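Local coordinates for protein arabinofuranosidase (Bifidobacterium longum, PDB 2Y2W) that hydrolyses terminal non-reducing alpha-L-arabinofuranosyl residues from arabinans and arabinoxylan as a family 51 glycoside hydrolase of plant cell wall breakdown, at residues 65-70 with 406-411; 74-79 with 142-147; 112-117 with 213-218. All coordinates share one frame; numbering follows the deposited sequence.

Contact 1 of 3, residues 65-70 with 406-411; sequences GSFVEH and SRAQLV
Gln409 lies across the end of strand 65-67 and touches Phe67 and, just past it, Glu69. Its CG is anti to the carbonyl carbon (chi1 -79°) and the chain runs out straight from there, which takes the amide past the Phe67 ring to the base of Glu69. Gln409 CG sits 3.8 Å from Phe67 CD2, with the ring and amide planes 52° apart, while the methyl of Ala408 meets the same ring at its edge, in plane. At its tip the amide works in both directions: Gln409 NE2 gives a weak, bent bond to Glu69 OE1 (3.0 Å), and Gln409 OE1 takes one, also weak, from Glu69 N. The carboxylate and amide planes are turned only 30° from each other. The other carboxylate oxygen, Glu69 OE2, is held more firmly outside this pair, by Phe115 N and Trp139 NE1. This is the seam of a (beta/alpha)8 barrel, where the first strand, 65-67, meets the eighth, 402-408, in parallel; Arg407 N to Gly65 O (3.0 Å) is the clear backbone bond, and Leu410 N reaches Phe67 O beyond the cis peptide that precedes Gln409. By similarity, Glu69 and Gln409 bind the arabinofuranose, and Gln409 is also important for substrate recognition. On the side of the seam turned away from Phe67, Ser66 OG, anti to its own backbone N, donates to Arg407 O (3.0 Å) and at the same time rests on Leu410 CB. Val68 CG2 continues this layer against Leu410 CB at 3.7 Å, and helix 94-103 covers the leucine with Val100 and Leu103. Beside the Phe67 face of the strands, a water donates to Ser66 O (2.9 Å) and is hydrogen-bonded to Ser406 OG.

Contact 2 of 3, residues 74-79 with 142-147; sequences CVYGGI and TETNEM
Tyr76 and Val75, on the short helical turn 75-79 with its wider pi-type turn, face the loop that leaves strand 141-143, and the backbones stay well apart: the nearest CA atoms, those of Val75 and Met147, are 7.7 Å from each other. Side chains bridge that gap. Tyr76 reaches across with OH, which donates to Glu143 OE2 at 2.4 Å, a very short separation that at this resolution should not be over-read. Met147 N gives Tyr76 OH a nearly straight bond (3.2 Å, 167° at the hydrogen), so two bonds grip the phenol oxygen, one from the strand end and one from the loop. Glu143 comes to it at about a right angle, its chain bent at chi2 (81°), and sets OE1 against the ring edge, in plane, with the ring and carboxylate 46° apart. That OE1 has a further partner in His70 ND1, while OE2 also receives a weak bond from Asn145 N. Glu146 CB touches the ring margin at Tyr76 CE1 (3.9 Å), and its carboxylate is met from above its plane by the Thr144 hydroxyl. On one face of the tyrosine, Val75 CG1 stands over the ring centre; the same methyl packs on Met147 CG (3.6 Å). Met147, bent at chi2 and chi3, then carries its CE to Ile79 CD1 at 3.7 Å, and Phe152 of helix 149-159 touches both residues. Here the segment that follows the first barrel strand is joined to the beta hairpin of strands 134-136 and 141-143, an excursion from the loop after the second strand of the (beta/alpha)8 barrel.

Contact 3 of 3, residues 112-117 with 213-218; sequences GGNFVS and GNEMDG
Asn214 and Gly113 are joined by a direct hydrogen bond: Gly113 N approaches Asn214 OD1 at 2.8 Å, though the bond is bent and weak. With CG anti to the backbone N (chi1 -179°), Asn214 extends toward the other loop and lays its amide alongside the Gly113 backbone, Asn214 ND2 coming 3.1 Å from Gly113 C. The amide of Asn114 crosses it obliquely, the planes 61° apart, with Asn114 OD1 3.2 Å from Asn214 ND2. Asn114 OD1 also lies 2.7 Å from Glu215 OE1; both are acceptors in the model, so this closeness alone gives no bond. Nearer the backbone, Val116 CG1 packs against Asn214 CB at 3.8 Å. A water ties the two loops together beside it, donating to Ser117 OG (2.6 Å) and accepting from Asn214 N (3.0 Å).

In the next shell, Gln221 steadies three of these groups: its NE2 donates to Asn114 OD1, and its OE1 accepts from Asn214 ND2. The same OE1 is bonded to the Ser117 hydroxyl. Arg109 NH2 grips Asn214 OD1 as well, and His284 ND1 holds Glu215 OE2. Within its own loop, Gly113, which follows a cis peptide, takes Val116 N on its carbonyl. The loops follow the second and fourth strands of the barrel, and the pair Asn214-Glu215 sits just past the end of strand 209-212. This Asn-Glu placement is the hallmark of clan GH-A glycosidases, in which the glutamate is the acid/base; by similarity Glu215 has that role here, and Asn114 and Asn214 bind the arabinofuranose.

Overall arrangement
Contact 1 closes the barrel between its first and last strands, and contacts 2 and 3 both fall, along the chain, inside the loop it closes; the segments of contacts 2 and 3 alternate along the chain. The centres of contacts 2 and 3 each lie about 14 Å from that of contact 1 and about 18 Å from one another. Glu69 joins contact 1 to contact 3, Glu69 OE2 lying 3.0 Å from Phe115 N, and His70 joins it to contact 2, with His70 ND1 3.0 Å from Glu143 OE1. Contacts 1 and 3 line what is, by similarity, the active site: the side chains of Phe67 and Asn214 each come within about 3 Å of that of Glu340, the nucleophile. Contact 2 lies further out, the Val75 side chain about 6 Å from that of Glu69.

Contact 1 of 3, residues 65-70 with 406-411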
ATOM      1  N   GLY D  65      23.390   4.644 -24.281  1.00 26.97           N
ATOM      2  CA  GLY D  65      23.470   4.491 -22.838  1.00 26.59           C
ATOM      3  C   GLY D  65      23.698   3.053 -22.416  1.00 26.40           C
ATOM      4  O   GLY D  65      23.518   2.127 -23.209  1.00 26.30           O
ATOM      5  N   SER D  66      24.107   2.874 -21.161  1.00 26.16           N
ATOM      6  CA  SER D  66      24.264   1.545 -20.578  1.00 26.00           C
ATOM      7  C   SER D  66      23.536   1.451 -19.238  1.00 25.95           C
ATOM      8  O   SER D  66      22.682   2.283 -18.931  1.00 25.96           O
ATOM      9  CB  SER D  66      25.744   1.175 -20.430  1.00 25.99           C
ATOM     10  OG  SER D  66      25.894  -0.187 -20.060  1.00 25.46           O
ATOM     11  N   PHE D  67      23.890   0.442 -18.446  1.00 25.88           N
ATOM     12  CA  PHE D  67      23.113   0.050 -17.284  1.00 25.83           C
ATOM     13  C   PHE D  67      24.009  -0.676 -16.284  1.00 25.86           C
ATOM     14  O   PHE D  67      24.608  -1.700 -16.601  1.00 25.83           O
ATOM     15  CB  PHE D  67      21.934  -0.825 -17.754  1.00 25.91           C
ATOM     16  CG  PHE D  67      21.091  -1.423 -16.645  1.00 25.97           C
ATOM     17  CD1 PHE D  67      20.878  -0.754 -15.445  1.00 25.88           C
ATOM     18  CD2 PHE D  67      20.466  -2.651 -16.841  1.00 26.05           C
ATOM     19  CE1 PHE D  67      20.086  -1.312 -14.449  1.00 25.80           C
ATOM     20  CE2 PHE D  67      19.671  -3.215 -15.849  1.00 26.13           C
ATOM     21  CZ  PHE D  67      19.483  -2.542 -14.653  1.00 25.69           C
ATOM     22  N   VAL D  68      24.111  -0.113 -15.083  1.00 25.94           N
ATOM     23  CA  VAL D  68      24.857  -0.720 -13.989  1.00 26.01           C
ATOM     24  C   VAL D  68      23.893  -1.123 -12.871  1.00 26.15           C
ATOM     25  O   VAL D  68      23.214  -0.278 -12.277  1.00 26.13           O
ATOM     26  CB  VAL D  68      25.973   0.223 -13.456  1.00 25.98           C
ATOM     27  CG1 VAL D  68      26.556  -0.300 -12.157  1.00 25.96           C
ATOM     28  CG2 VAL D  68      27.075   0.377 -14.484  1.00 25.85           C
ATOM     29  N   GLU D  69      23.829  -2.425 -12.610  1.00 26.20           N
ATOM     30  CA  GLU D  69      22.994  -2.968 -11.550  1.00 26.22           C
ATOM     31  C   GLU D  69      23.874  -3.587 -10.472  1.00 26.26           C
ATOM     32  O   GLU D  69      24.960  -4.104 -10.766  1.00 26.26           O
ATOM     33  CB  GLU D  69      22.025  -4.019 -12.112  1.00 26.22           C
ATOM     34  CG  GLU D  69      20.964  -4.510 -11.116  1.00 26.46           C
ATOM     35  CD  GLU D  69      20.003  -5.542 -11.699  1.00 26.98           C
ATOM     36  OE1 GLU D  69      19.997  -5.745 -12.934  1.00 27.42           O
ATOM     37  OE2 GLU D  69      19.240  -6.148 -10.915  1.00 26.46           O
ATOM     38  N   HIS D  70      23.412  -3.523  -9.226  1.00 26.15           N
ATOM     39  CA  HIS D  70      24.029  -4.279  -8.146  1.00 26.11           C
ATOM     40  C   HIS D  70      23.720  -5.760  -8.358  1.00 26.21           C
ATOM     41  O   HIS D  70      22.932  -6.367  -7.629  1.00 26.36           O
ATOM     42  CB  HIS D  70      23.525  -3.804  -6.788  1.00 25.91           C
ATOM     43  CG  HIS D  70      24.095  -2.491  -6.351  1.00 25.73           C
ATOM     44  ND1 HIS D  70      24.811  -2.346  -5.182  1.00 25.38           N
ATOM     45  CD2 HIS D  70      24.053  -1.264  -6.922  1.00 25.61           C
ATOM     46  CE1 HIS D  70      25.185  -1.086  -5.052  1.00 25.46           C
ATOM     47  NE2 HIS D  70      24.739  -0.409  -6.093  1.00 25.40           N
ATOM     48  N   SER D 406      19.445   1.623 -23.271  1.00 27.28           N
ATOM     49  CA  SER D 406      20.471   1.235 -22.313  1.00 27.27           C
ATOM     50  C   SER D 406      20.844  -0.225 -22.494  1.00 27.25           C
ATOM     51  O   SER D 406      20.025  -1.115 -22.250  1.00 27.36           O
ATOM     52  CB  SER D 406      20.005   1.481 -20.874  1.00 27.25           C
ATOM     53  OG  SER D 406      19.434   2.768 -20.726  1.00 27.05           O
ATOM     54  N   ARG D 407      22.077  -0.467 -22.931  1.00 27.21           N
ATOM     55  CA  ARG D 407      22.568  -1.827 -23.107  1.00 27.14           C
ATOM     56  C   ARG D 407      22.910  -2.438 -21.752  1.00 27.10           C
ATOM     57  O   ARG D 407      23.598  -1.821 -20.936  1.00 27.10           O
ATOM     58  CB  ARG D 407      23.785  -1.862 -24.032  1.00 27.16           C
ATOM     59  CG  ARG D 407      24.049  -3.245 -24.613  1.00 27.51           C
ATOM     60  CD  ARG D 407      25.527  -3.495 -24.840  1.00 27.90           C
ATOM     61  NE  ARG D 407      25.808  -4.921 -25.001  1.00 28.21           N
ATOM     62  CZ  ARG D 407      26.024  -5.767 -23.996  1.00 28.73           C
ATOM     63  NH1 ARG D 407      25.993  -5.347 -22.736  1.00 28.50           N
ATOM     64  NH2 ARG D 407      26.269  -7.045 -24.249  1.00 29.28           N
ATOM     65  N   ALA D 408      22.416  -3.651 -21.523  1.00 27.08           N
ATOM     66  CA  ALA D 408      22.630  -4.354 -20.264  1.00 27.10           C
ATOM     67  C   ALA D 408      23.639  -5.491 -20.434  1.00 27.02           C
ATOM     68  O   ALA D 408      23.445  -6.359 -21.283  1.00 27.03           O
ATOM     69  CB  ALA D 408      21.306  -4.892 -19.734  1.00 27.07           C
ATOM     70  N   GLN D 409      24.725  -5.489 -19.658  1.00 27.00           N
ATOM     71  CA  GLN D 409      25.073  -4.419 -18.720  1.00 27.03           C
ATOM     72  C   GLN D 409      26.490  -3.905 -19.005  1.00 27.08           C
ATOM     73  O   GLN D 409      27.117  -4.326 -19.979  1.00 27.16           O
ATOM     74  CB  GLN D 409      24.922  -4.893 -17.268  1.00 27.11           C
ATOM     75  CG  GLN D 409      23.474  -4.896 -16.773  1.00 27.09           C
ATOM     76  CD  GLN D 409      23.314  -5.407 -15.354  1.00 27.03           C
ATOM     77  OE1 GLN D 409      24.208  -5.265 -14.521  1.00 27.16           O
ATOM     78  NE2 GLN D 409      22.159  -5.994 -15.070  1.00 26.94           N
ATOM     79  N   LEU D 410      26.995  -3.002 -18.167  1.00 27.02           N
ATOM     80  CA  LEU D 410      28.248  -2.302 -18.471  1.00 26.91           C
ATOM     81  C   LEU D 410      29.525  -3.123 -18.249  1.00 26.76           C
ATOM     82  O   LEU D 410      30.402  -3.148 -19.115  1.00 26.82           O
ATOM     83  CB  LEU D 410      28.326  -0.966 -17.721  1.00 26.89           C
ATOM     84  CG  LEU D 410      29.443  -0.000 -18.134  1.00 27.19           C
ATOM     85  CD1 LEU D 410      29.328   0.414 -19.604  1.00 27.27           C
ATOM     86  CD2 LEU D 410      29.460   1.221 -17.231  1.00 27.07           C
ATOM     87  N   VAL D 411      29.635  -3.774 -17.092  1.00 26.49           N
ATOM     88  CA  VAL D 411      30.856  -4.503 -16.735  1.00 26.28           C
ATOM     89  C   VAL D 411      30.557  -5.890 -16.154  1.00 26.20           C
ATOM     90  O   VAL D 411      29.693  -6.034 -15.291  1.00 25.95           O
ATOM     91  CB  VAL D 411      31.745  -3.694 -15.747  1.00 26.24           C
ATOM     92  CG1 VAL D 411      33.108  -4.355 -15.571  1.00 25.95           C
ATOM     93  CG2 VAL D 411      31.922  -2.265 -16.225  1.00 26.35           C
TER
HETATM   94  O   HOH W   1      21.272   4.432 -20.200  1.00 28.76           O

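Contact 2 of 3, residues 74-79 with 142-147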
ATOM      1  N   CYS D  74      29.094  -6.508 -11.538  1.00 26.55           N
ATOM      2  CA  CYS D  74      28.978  -5.274 -12.320  1.00 26.48           C
ATOM      3  C   CYS D  74      29.461  -4.067 -11.521  1.00 26.44           C
ATOM      4  O   CYS D  74      30.125  -3.186 -12.063  1.00 26.36           O
ATOM      5  CB  CYS D  74      27.543  -5.059 -12.812  1.00 26.40           C
ATOM      6  SG  CYS D  74      27.324  -3.607 -13.892  1.00 26.50           S
ATOM      7  N   VAL D  75      29.129  -4.044 -10.231  1.00 26.52           N
ATOM      8  CA  VAL D  75      29.571  -2.983  -9.330  1.00 26.58           C
ATOM      9  C   VAL D  75      30.846  -3.401  -8.596  1.00 26.68           C
ATOM     10  O   VAL D  75      31.893  -2.766  -8.742  1.00 26.75           O
ATOM     11  CB  VAL D  75      28.468  -2.592  -8.313  1.00 26.48           C
ATOM     12  CG1 VAL D  75      29.010  -1.640  -7.269  1.00 26.36           C
ATOM     13  CG2 VAL D  75      27.285  -1.964  -9.025  1.00 26.69           C
ATOM     14  N   TYR D  76      30.748  -4.473  -7.815  1.00 26.76           N
ATOM     15  CA  TYR D  76      31.868  -4.943  -7.013  1.00 26.98           C
ATOM     16  C   TYR D  76      32.744  -5.889  -7.824  1.00 27.09           C
ATOM     17  O   TYR D  76      32.308  -6.967  -8.218  1.00 27.23           O
ATOM     18  CB  TYR D  76      31.363  -5.598  -5.724  1.00 26.97           C
ATOM     19  CG  TYR D  76      30.446  -4.698  -4.921  1.00 26.97           C
ATOM     20  CD1 TYR D  76      30.955  -3.614  -4.207  1.00 26.87           C
ATOM     21  CD2 TYR D  76      29.069  -4.924  -4.884  1.00 27.03           C
ATOM     22  CE1 TYR D  76      30.123  -2.781  -3.476  1.00 26.96           C
ATOM     23  CE2 TYR D  76      28.222  -4.090  -4.152  1.00 26.79           C
ATOM     24  CZ  TYR D  76      28.760  -3.025  -3.451  1.00 26.93           C
ATOM     25  OH  TYR D  76      27.945  -2.193  -2.723  1.00 26.87           O
ATOM     26  N   GLY D  77      33.979  -5.466  -8.076  1.00 27.26           N
ATOM     27  CA  GLY D  77      34.892  -6.197  -8.952  1.00 27.32           C
ATOM     28  C   GLY D  77      34.726  -5.755 -10.392  1.00 27.46           C
ATOM     29  O   GLY D  77      35.356  -6.305 -11.299  1.00 27.42           O
ATOM     30  N   GLY D  78      33.864  -4.760 -10.595  1.00 27.62           N
ATOM     31  CA  GLY D  78      33.601  -4.199 -11.912  1.00 27.73           C
ATOM     32  C   GLY D  78      34.060  -2.761 -11.975  1.00 27.81           C
ATOM     33  O   GLY D  78      35.206  -2.482 -12.326  1.00 27.96           O
ATOM     34  N   ILE D  79      33.164  -1.843 -11.628  1.00 27.81           N
ATOM     35  CA  ILE D  79      33.502  -0.423 -11.581  1.00 27.73           C
ATOM     36  C   ILE D  79      34.146  -0.036 -10.245  1.00 27.78           C
ATOM     37  O   ILE D  79      34.875   0.952 -10.169  1.00 27.88           O
ATOM     38  CB  ILE D  79      32.277   0.481 -11.875  1.00 27.69           C
ATOM     39  CG1 ILE D  79      31.158   0.246 -10.852  1.00 27.58           C
ATOM     40  CG2 ILE D  79      31.784   0.258 -13.306  1.00 27.49           C
ATOM     41  CD1 ILE D  79      30.209   1.418 -10.690  1.00 27.29           C
ATOM     42  N   THR D 142      24.349 -11.062  -0.468  1.00 24.55           N
ATOM     43  CA  THR D 142      24.491 -10.065   0.587  1.00 24.87           C
ATOM     44  C   THR D 142      25.209  -8.831   0.041  1.00 25.03           C
ATOM     45  O   THR D 142      26.241  -8.940  -0.633  1.00 24.96           O
ATOM     46  CB  THR D 142      25.178 -10.612   1.873  1.00 24.96           C
ATOM     47  OG1 THR D 142      25.626  -9.517   2.684  1.00 25.05           O
ATOM     48  CG2 THR D 142      26.366 -11.478   1.540  1.00 25.45           C
ATOM     49  N   GLU D 143      24.636  -7.666   0.338  1.00 25.08           N
ATOM     50  CA  GLU D 143      25.102  -6.384  -0.175  1.00 25.14           C
ATOM     51  C   GLU D 143      25.694  -5.526   0.949  1.00 25.25           C
ATOM     52  O   GLU D 143      25.021  -5.217   1.940  1.00 25.21           O
ATOM     53  CB  GLU D 143      23.939  -5.668  -0.874  1.00 25.15           C
ATOM     54  CG  GLU D 143      24.139  -4.181  -1.145  1.00 25.45           C
ATOM     55  CD  GLU D 143      24.958  -3.896  -2.386  1.00 26.29           C
ATOM     56  OE1 GLU D 143      24.901  -4.684  -3.355  1.00 26.70           O
ATOM     57  OE2 GLU D 143      25.651  -2.861  -2.400  1.00 26.64           O
ATOM     58  N   THR D 144      26.958  -5.144   0.780  1.00 25.28           N
ATOM     59  CA  THR D 144      27.679  -4.360   1.780  1.00 25.41           C
ATOM     60  C   THR D 144      27.302  -2.886   1.740  1.00 25.46           C
ATOM     61  O   THR D 144      27.492  -2.167   2.726  1.00 25.54           O
ATOM     62  CB  THR D 144      29.203  -4.475   1.603  1.00 25.42           C
ATOM     63  OG1 THR D 144      29.564  -4.026   0.289  1.00 25.59           O
ATOM     64  CG2 THR D 144      29.654  -5.911   1.793  1.00 25.45           C
ATOM     65  N   ASN D 145      26.779  -2.450   0.595  1.00 25.45           N
ATOM     66  CA  ASN D 145      26.383  -1.057   0.356  1.00 25.54           C
ATOM     67  C   ASN D 145      27.547  -0.064   0.337  1.00 25.86           C
ATOM     68  O   ASN D 145      27.356   1.132   0.567  1.00 25.88           O
ATOM     69  CB  ASN D 145      25.280  -0.612   1.332  1.00 25.37           C
ATOM     70  CG  ASN D 145      23.942  -1.258   1.035  1.00 24.82           C
ATOM     71  OD1 ASN D 145      23.362  -1.055  -0.033  1.00 24.15           O
ATOM     72  ND2 ASN D 145      23.442  -2.040   1.984  1.00 24.16           N
ATOM     73  N   GLU D 146      28.746  -0.563   0.043  1.00 26.31           N
ATOM     74  CA  GLU D 146      29.918   0.290  -0.159  1.00 26.79           C
ATOM     75  C   GLU D 146      29.690   1.244  -1.329  1.00 26.81           C
ATOM     76  O   GLU D 146      30.234   2.347  -1.358  1.00 26.97           O
ATOM     77  CB  GLU D 146      31.172  -0.552  -0.393  1.00 26.88           C
ATOM     78  CG  GLU D 146      31.649  -1.321   0.836  1.00 27.90           C
ATOM     79  CD  GLU D 146      32.650  -2.414   0.497  1.00 29.75           C
ATOM     80  OE1 GLU D 146      33.621  -2.140  -0.246  1.00 30.46           O
ATOM     81  OE2 GLU D 146      32.470  -3.552   0.986  1.00 30.79           O
ATOM     82  N   MET D 147      28.875   0.809  -2.287  1.00 26.88           N
ATOM     83  CA  MET D 147      28.408   1.676  -3.363  1.00 27.03           C
ATOM     84  C   MET D 147      26.940   2.063  -3.172  1.00 26.90           C
ATOM     85  O   MET D 147      26.092   1.223  -2.855  1.00 26.79           O
ATOM     86  CB  MET D 147      28.609   1.011  -4.723  1.00 27.17           C
ATOM     87  CG  MET D 147      30.032   1.101  -5.253  1.00 28.28           C
ATOM     88  SD  MET D 147      30.422   2.694  -6.007  1.00 30.78           S
ATOM     89  CE  MET D 147      29.290   2.717  -7.393  1.00 29.88           C
TER

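Contact 3 of 3, residues 112-117 with 213-218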
ATOM      1  N   GLY D 112      19.221  -0.474 -10.800  1.00 22.08           N
ATOM      2  CA  GLY D 112      18.485  -1.671 -11.201  1.00 21.65           C
ATOM      3  C   GLY D 112      17.316  -1.387 -12.132  1.00 21.26           C
ATOM      4  O   GLY D 112      16.972  -0.232 -12.358  1.00 21.19           O
ATOM      5  N   GLY D 113      16.699  -2.434 -12.679  1.00 20.99           N
ATOM      6  CA  GLY D 113      17.092  -3.820 -12.427  1.00 20.70           C
ATOM      7  C   GLY D 113      16.354  -4.434 -11.258  1.00 20.59           C
ATOM      8  O   GLY D 113      15.921  -3.724 -10.349  1.00 20.69           O
ATOM      9  N   ASN D 114      16.219  -5.758 -11.282  1.00 20.40           N
ATOM     10  CA  ASN D 114      15.535  -6.509 -10.227  1.00 20.27           C
ATOM     11  C   ASN D 114      15.985  -6.143  -8.815  1.00 20.09           C
ATOM     12  O   ASN D 114      15.190  -6.183  -7.871  1.00 20.16           O
ATOM     13  CB  ASN D 114      15.708  -8.012 -10.445  1.00 20.32           C
ATOM     14  CG  ASN D 114      15.141  -8.480 -11.765  1.00 20.81           C
ATOM     15  OD1 ASN D 114      14.480  -7.723 -12.475  1.00 21.26           O
ATOM     16  ND2 ASN D 114      15.394  -9.740 -12.102  1.00 21.61           N
ATOM     17  N   PHE D 115      17.262  -5.785  -8.692  1.00 19.74           N
ATOM     18  CA  PHE D 115      17.870  -5.378  -7.428  1.00 19.42           C
ATOM     19  C   PHE D 115      17.072  -4.292  -6.706  1.00 19.42           C
ATOM     20  O   PHE D 115      16.854  -4.383  -5.502  1.00 19.41           O
ATOM     21  CB  PHE D 115      19.322  -4.918  -7.668  1.00 19.16           C
ATOM     22  CG  PHE D 115      19.970  -4.275  -6.474  1.00 18.19           C
ATOM     23  CD1 PHE D 115      20.473  -5.051  -5.434  1.00 17.95           C
ATOM     24  CD2 PHE D 115      20.079  -2.892  -6.387  1.00 17.39           C
ATOM     25  CE1 PHE D 115      21.078  -4.455  -4.322  1.00 17.34           C
ATOM     26  CE2 PHE D 115      20.679  -2.288  -5.281  1.00 17.01           C
ATOM     27  CZ  PHE D 115      21.179  -3.073  -4.247  1.00 16.81           C
ATOM     28  N   VAL D 116      16.635  -3.280  -7.455  1.00 19.69           N
ATOM     29  CA  VAL D 116      16.016  -2.071  -6.891  1.00 19.81           C
ATOM     30  C   VAL D 116      14.665  -2.315  -6.199  1.00 20.22           C
ATOM     31  O   VAL D 116      14.283  -1.556  -5.306  1.00 20.28           O
ATOM     32  CB  VAL D 116      15.904  -0.931  -7.956  1.00 19.70           C
ATOM     33  CG1 VAL D 116      14.751  -1.176  -8.920  1.00 19.70           C
ATOM     34  CG2 VAL D 116      15.766   0.432  -7.294  1.00 19.44           C
ATOM     35  N   SER D 117      13.970  -3.383  -6.595  1.00 20.52           N
ATOM     36  CA  SER D 117      12.643  -3.705  -6.060  1.00 20.90           C
ATOM     37  C   SER D 117      12.613  -4.063  -4.565  1.00 21.07           C
ATOM     38  O   SER D 117      11.550  -4.038  -3.943  1.00 21.08           O
ATOM     39  CB  SER D 117      11.985  -4.811  -6.889  1.00 20.85           C
ATOM     40  OG  SER D 117      11.629  -4.322  -8.169  1.00 21.23           O
ATOM     41  N   GLY D 213      10.208   2.438 -10.833  1.00 26.40           N
ATOM     42  CA  GLY D 213      10.141   0.994 -10.658  1.00 26.47           C
ATOM     43  C   GLY D 213      10.903   0.239 -11.722  1.00 26.65           C
ATOM     44  O   GLY D 213      11.443   0.836 -12.658  1.00 26.58           O
ATOM     45  N   ASN D 214      10.936  -1.083 -11.569  1.00 26.77           N
ATOM     46  CA  ASN D 214      11.573  -1.973 -12.528  1.00 26.90           C
ATOM     47  C   ASN D 214      10.728  -3.211 -12.806  1.00 27.18           C
ATOM     48  O   ASN D 214      10.208  -3.836 -11.878  1.00 27.09           O
ATOM     49  CB  ASN D 214      12.947  -2.407 -12.025  1.00 26.83           C
ATOM     50  CG  ASN D 214      13.652  -3.323 -12.998  1.00 26.67           C
ATOM     51  OD1 ASN D 214      14.229  -2.868 -13.985  1.00 26.89           O
ATOM     52  ND2 ASN D 214      13.604  -4.621 -12.731  1.00 26.40           N
ATOM     53  N   GLU D 215      10.602  -3.548 -14.091  1.00 27.42           N
ATOM     54  CA  GLU D 215       9.957  -4.783 -14.558  1.00 27.84           C
ATOM     55  C   GLU D 215       8.794  -5.243 -13.676  1.00 27.80           C
ATOM     56  O   GLU D 215       8.720  -6.408 -13.277  1.00 27.73           O
ATOM     57  CB  GLU D 215      10.996  -5.906 -14.713  1.00 28.00           C
ATOM     58  CG  GLU D 215      11.995  -5.694 -15.853  1.00 28.81           C
ATOM     59  CD  GLU D 215      12.969  -6.853 -16.020  1.00 29.81           C
ATOM     60  OE1 GLU D 215      13.451  -7.392 -15.000  1.00 29.84           O
ATOM     61  OE2 GLU D 215      13.260  -7.223 -17.177  1.00 30.42           O
ATOM     62  N   MET D 216       7.882  -4.321 -13.390  1.00 27.99           N
ATOM     63  CA  MET D 216       6.776  -4.574 -12.465  1.00 28.29           C
ATOM     64  C   MET D 216       5.734  -5.565 -12.992  1.00 28.31           C
ATOM     65  O   MET D 216       4.863  -6.006 -12.240  1.00 28.24           O
ATOM     66  CB  MET D 216       6.116  -3.254 -12.050  1.00 28.31           C
ATOM     67  CG  MET D 216       7.042  -2.310 -11.288  1.00 28.89           C
ATOM     68  SD  MET D 216       7.714  -3.023  -9.766  1.00 30.37           S
ATOM     69  CE  MET D 216       6.247  -3.054  -8.741  1.00 30.38           C
ATOM     70  N   ASP D 217       5.839  -5.918 -14.274  1.00 28.51           N
ATOM     71  CA  ASP D 217       4.955  -6.905 -14.900  1.00 28.68           C
ATOM     72  C   ASP D 217       5.471  -8.331 -14.734  1.00 28.65           C
ATOM     73  O   ASP D 217       4.697  -9.289 -14.799  1.00 28.77           O
ATOM     74  CB  ASP D 217       4.750  -6.589 -16.389  1.00 28.84           C
ATOM     75  CG  ASP D 217       6.029  -6.721 -17.205  1.00 29.30           C
ATOM     76  OD1 ASP D 217       7.125  -6.464 -16.659  1.00 29.77           O
ATOM     77  OD2 ASP D 217       5.936  -7.079 -18.400  1.00 30.05           O
ATOM     78  N   GLY D 218       6.780  -8.467 -14.534  1.00 28.63           N
ATOM     79  CA  GLY D 218       7.408  -9.775 -14.374  1.00 28.60           C
ATOM     80  C   GLY D 218       7.065 -10.411 -13.039  1.00 28.57           C
ATOM     81  O   GLY D 218       7.243  -9.782 -11.998  1.00 28.63           O
TER
HETATM   82  O   HOH W   2      10.838  -1.904  -8.650  1.00 16.68           O